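PDB 2OKX: rhamnosidase B from Bacillus sp., which hydrolyses terminal alpha-L-rhamnosyl residues, as a glycoside hydrolase of family 78. Local coordinates for residues V266-D274 with E298-D309. Numbering follows the deposited sequence.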
# COMPACT_ATOMS: atom_id res chain seq x y z
N VAL A 266 14.67 18.00 -7.10
CA VAL A 266 15.22 17.89 -8.45
C VAL A 266 15.81 16.49 -8.64
O VAL A 266 16.76 16.11 -7.96
CB VAL A 266 16.34 18.93 -8.67
CG1 VAL A 266 16.91 18.79 -10.07
CG2 VAL A 266 15.80 20.33 -8.45
N ARG A 267 15.24 15.74 -9.58
CA ARG A 267 15.68 14.38 -9.87
C ARG A 267 17.14 14.26 -10.27
O ARG A 267 17.84 13.35 -9.82
CB ARG A 267 14.82 13.77 -10.98
CG ARG A 267 13.53 13.18 -10.50
CD ARG A 267 12.73 12.57 -11.63
NE ARG A 267 11.57 11.88 -11.09
CZ ARG A 267 11.62 10.71 -10.45
NH1 ARG A 267 12.78 10.09 -10.29
NH2 ARG A 267 10.52 10.18 -9.96
N GLY A 268 17.58 15.17 -11.14
CA GLY A 268 18.95 15.12 -11.62
C GLY A 268 19.97 15.95 -10.89
O GLY A 268 19.77 16.36 -9.75
N SER A 269 21.08 16.22 -11.58
CA SER A 269 22.20 16.98 -11.03
C SER A 269 21.94 18.46 -10.74
O SER A 269 22.69 19.08 -9.99
CB SER A 269 23.41 16.86 -11.96
OG SER A 269 23.14 17.46 -13.21
N GLY A 270 20.90 19.03 -11.34
CA GLY A 270 20.64 20.43 -11.08
C GLY A 270 19.70 21.15 -12.03
O GLY A 270 19.05 20.54 -12.88
N VAL A 271 19.66 22.47 -11.88
CA VAL A 271 18.81 23.33 -12.70
C VAL A 271 19.67 24.41 -13.36
O VAL A 271 20.52 25.03 -12.71
CB VAL A 271 17.73 24.02 -11.84
CG1 VAL A 271 16.93 25.00 -12.69
CG2 VAL A 271 16.79 22.97 -11.23
N TRP A 272 19.44 24.62 -14.65
CA TRP A 272 20.16 25.62 -15.42
C TRP A 272 19.19 26.67 -15.96
O TRP A 272 18.08 26.33 -16.39
CB TRP A 272 20.90 24.97 -16.59
CG TRP A 272 22.18 24.26 -16.22
CD1 TRP A 272 23.45 24.74 -16.37
CD2 TRP A 272 22.31 22.96 -15.65
NE1 TRP A 272 24.36 23.82 -15.93
CE2 TRP A 272 23.69 22.71 -15.48
CE3 TRP A 272 21.40 21.97 -15.26
CZ2 TRP A 272 24.18 21.52 -14.93
CZ3 TRP A 272 21.88 20.78 -14.72
CH2 TRP A 272 23.27 20.57 -14.56
N VAL A 273 19.61 27.93 -15.94
CA VAL A 273 18.80 29.03 -16.45
C VAL A 273 19.70 29.85 -17.36
O VAL A 273 20.72 30.39 -16.91
CB VAL A 273 18.26 29.92 -15.31
CG1 VAL A 273 17.52 31.12 -15.89
CG2 VAL A 273 17.32 29.11 -14.42
N ASP A 274 19.34 29.94 -18.63
CA ASP A 274 20.13 30.68 -19.60
C ASP A 274 21.54 30.09 -19.66
O ASP A 274 22.53 30.81 -19.82
CB ASP A 274 20.22 32.17 -19.22
CG ASP A 274 18.86 32.84 -19.21
OD1 ASP A 274 18.03 32.55 -20.10
OD2 ASP A 274 18.62 33.68 -18.31
N GLU A 298 12.99 36.52 -22.63
CA GLU A 298 12.91 35.07 -22.63
C GLU A 298 14.10 34.42 -21.94
O GLU A 298 15.22 34.92 -22.02
CB GLU A 298 12.80 34.56 -24.06
CG GLU A 298 11.53 34.98 -24.77
CD GLU A 298 11.38 34.35 -26.14
OE1 GLU A 298 10.31 34.53 -26.76
OE2 GLU A 298 12.33 33.68 -26.59
N HIS A 299 13.84 33.31 -21.25
CA HIS A 299 14.88 32.58 -20.55
C HIS A 299 14.65 31.08 -20.71
O HIS A 299 13.53 30.60 -20.54
CB HIS A 299 14.90 32.92 -19.06
CG HIS A 299 15.10 34.37 -18.77
ND1 HIS A 299 14.07 35.29 -18.83
CD2 HIS A 299 16.20 35.07 -18.42
CE1 HIS A 299 14.54 36.49 -18.52
NE2 HIS A 299 15.83 36.38 -18.27
N LEU A 300 15.71 30.35 -21.04
CA LEU A 300 15.61 28.92 -21.22
C LEU A 300 15.93 28.25 -19.89
O LEU A 300 17.01 28.43 -19.33
CB LEU A 300 16.59 28.44 -22.29
CG LEU A 300 16.67 26.93 -22.58
CD1 LEU A 300 15.31 26.40 -22.98
CD2 LEU A 300 17.68 26.68 -23.69
N VAL A 301 14.97 27.49 -19.37
CA VAL A 301 15.16 26.79 -18.10
C VAL A 301 15.36 25.32 -18.41
O VAL A 301 14.56 24.71 -19.12
CB VAL A 301 13.94 26.96 -17.18
CG1 VAL A 301 14.17 26.22 -15.86
CG2 VAL A 301 13.70 28.43 -16.92
N LEU A 302 16.44 24.75 -17.88
CA LEU A 302 16.75 23.35 -18.11
C LEU A 302 16.89 22.63 -16.77
O LEU A 302 17.71 23.00 -15.94
CB LEU A 302 18.05 23.23 -18.91
CG LEU A 302 18.19 22.08 -19.90
CD1 LEU A 302 17.24 22.29 -21.06
CD2 LEU A 302 19.63 22.01 -20.41
N VAL A 303 16.07 21.60 -16.57
CA VAL A 303 16.12 20.84 -15.32
C VAL A 303 16.62 19.43 -15.62
O VAL A 303 16.01 18.70 -16.40
CB VAL A 303 14.71 20.73 -14.68
CG1 VAL A 303 14.80 19.93 -13.38
CG2 VAL A 303 14.14 22.12 -14.42
N ASP A 304 17.74 19.06 -15.03
CA ASP A 304 18.29 17.72 -15.25
C ASP A 304 17.43 16.74 -14.47
O ASP A 304 17.26 16.89 -13.26
CB ASP A 304 19.74 17.65 -14.76
CG ASP A 304 20.40 16.31 -15.07
OD1 ASP A 304 21.59 16.16 -14.75
OD2 ASP A 304 19.73 15.43 -15.64
N ILE A 305 16.87 15.75 -15.16
CA ILE A 305 16.02 14.75 -14.52
C ILE A 305 16.63 13.35 -14.58
O ILE A 305 15.95 12.36 -14.29
CB ILE A 305 14.62 14.71 -15.17
CG1 ILE A 305 14.74 14.43 -16.67
CG2 ILE A 305 13.89 16.02 -14.91
CD1 ILE A 305 13.41 14.28 -17.39
N THR A 306 17.90 13.27 -14.97
CA THR A 306 18.61 11.99 -15.07
C THR A 306 18.52 11.27 -13.73
O THR A 306 19.02 11.77 -12.72
CB THR A 306 20.08 12.22 -15.43
OG1 THR A 306 20.16 12.89 -16.69
CG2 THR A 306 20.82 10.89 -15.53
N SER A 307 17.90 10.09 -13.73
CA SER A 307 17.74 9.34 -12.49
C SER A 307 16.99 8.04 -12.69
O SER A 307 16.66 7.64 -13.80
CB SER A 307 16.93 10.19 -11.51
OG SER A 307 15.65 10.46 -12.06
N SER A 308 16.72 7.38 -11.57
CA SER A 308 15.95 6.15 -11.55
C SER A 308 14.54 6.61 -11.20
O SER A 308 14.37 7.49 -10.36
CB SER A 308 16.46 5.21 -10.46
OG SER A 308 15.69 4.02 -10.42
N ASP A 309 13.53 6.04 -11.85
CA ASP A 309 12.15 6.43 -11.59
C ASP A 309 11.28 5.17 -11.56
O ASP A 309 11.09 4.52 -12.59
CB ASP A 309 11.66 7.37 -12.70
CG ASP A 309 10.38 8.12 -12.33
OD1 ASP A 309 9.64 7.64 -11.45
OD2 ASP A 309 10.11 9.17 -12.94
O HOH W 1 19.76 11.04 -10.35
O HOH W 2 18.11 32.03 -22.58
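D304 OD1 takes the hydroxyl of S269 at 2.5 Å (OG to OD1), on its anti lone pair. The backbone N of S269 adds a weak bond to this oxygen, and Y364 OH a further one. CG lies anti to the backbone N (chi1 -175°), which carries the carboxylate across to the 268-270 loop. D304 OD2 serves the residues just after its strand: T306 OG1 reaches its syn lone pair, and T306 N, 2.9 Å from OD2, closes an Asx turn. With an alanine at D304, S269 OG and T306 N would probably lose this acceptor, and the loop would be held less firmly. The edge of the W272 ring rests beside D304, CZ3 to CB 3.8 Å, while its NE1 bonds E369. In the antiparallel pair, W272 and L302 exchange two nearly straight bonds, each 2.7 Å from N to O. V271, V273, V301 and V303 share the other face, where V271 touches Y290 and V273 touches L292. At the other end, the R267 guanidinium stacks on the D309 carboxylate, planes 23° apart. R267 NH2 lies 3.1 Å from D309 OD1, a charge contact without a directed N-H; R267 NE bonds S314, and D309 OD2 bonds Y242. The D304 carboxylate thus ties the 268-270 loop to the Asx turn.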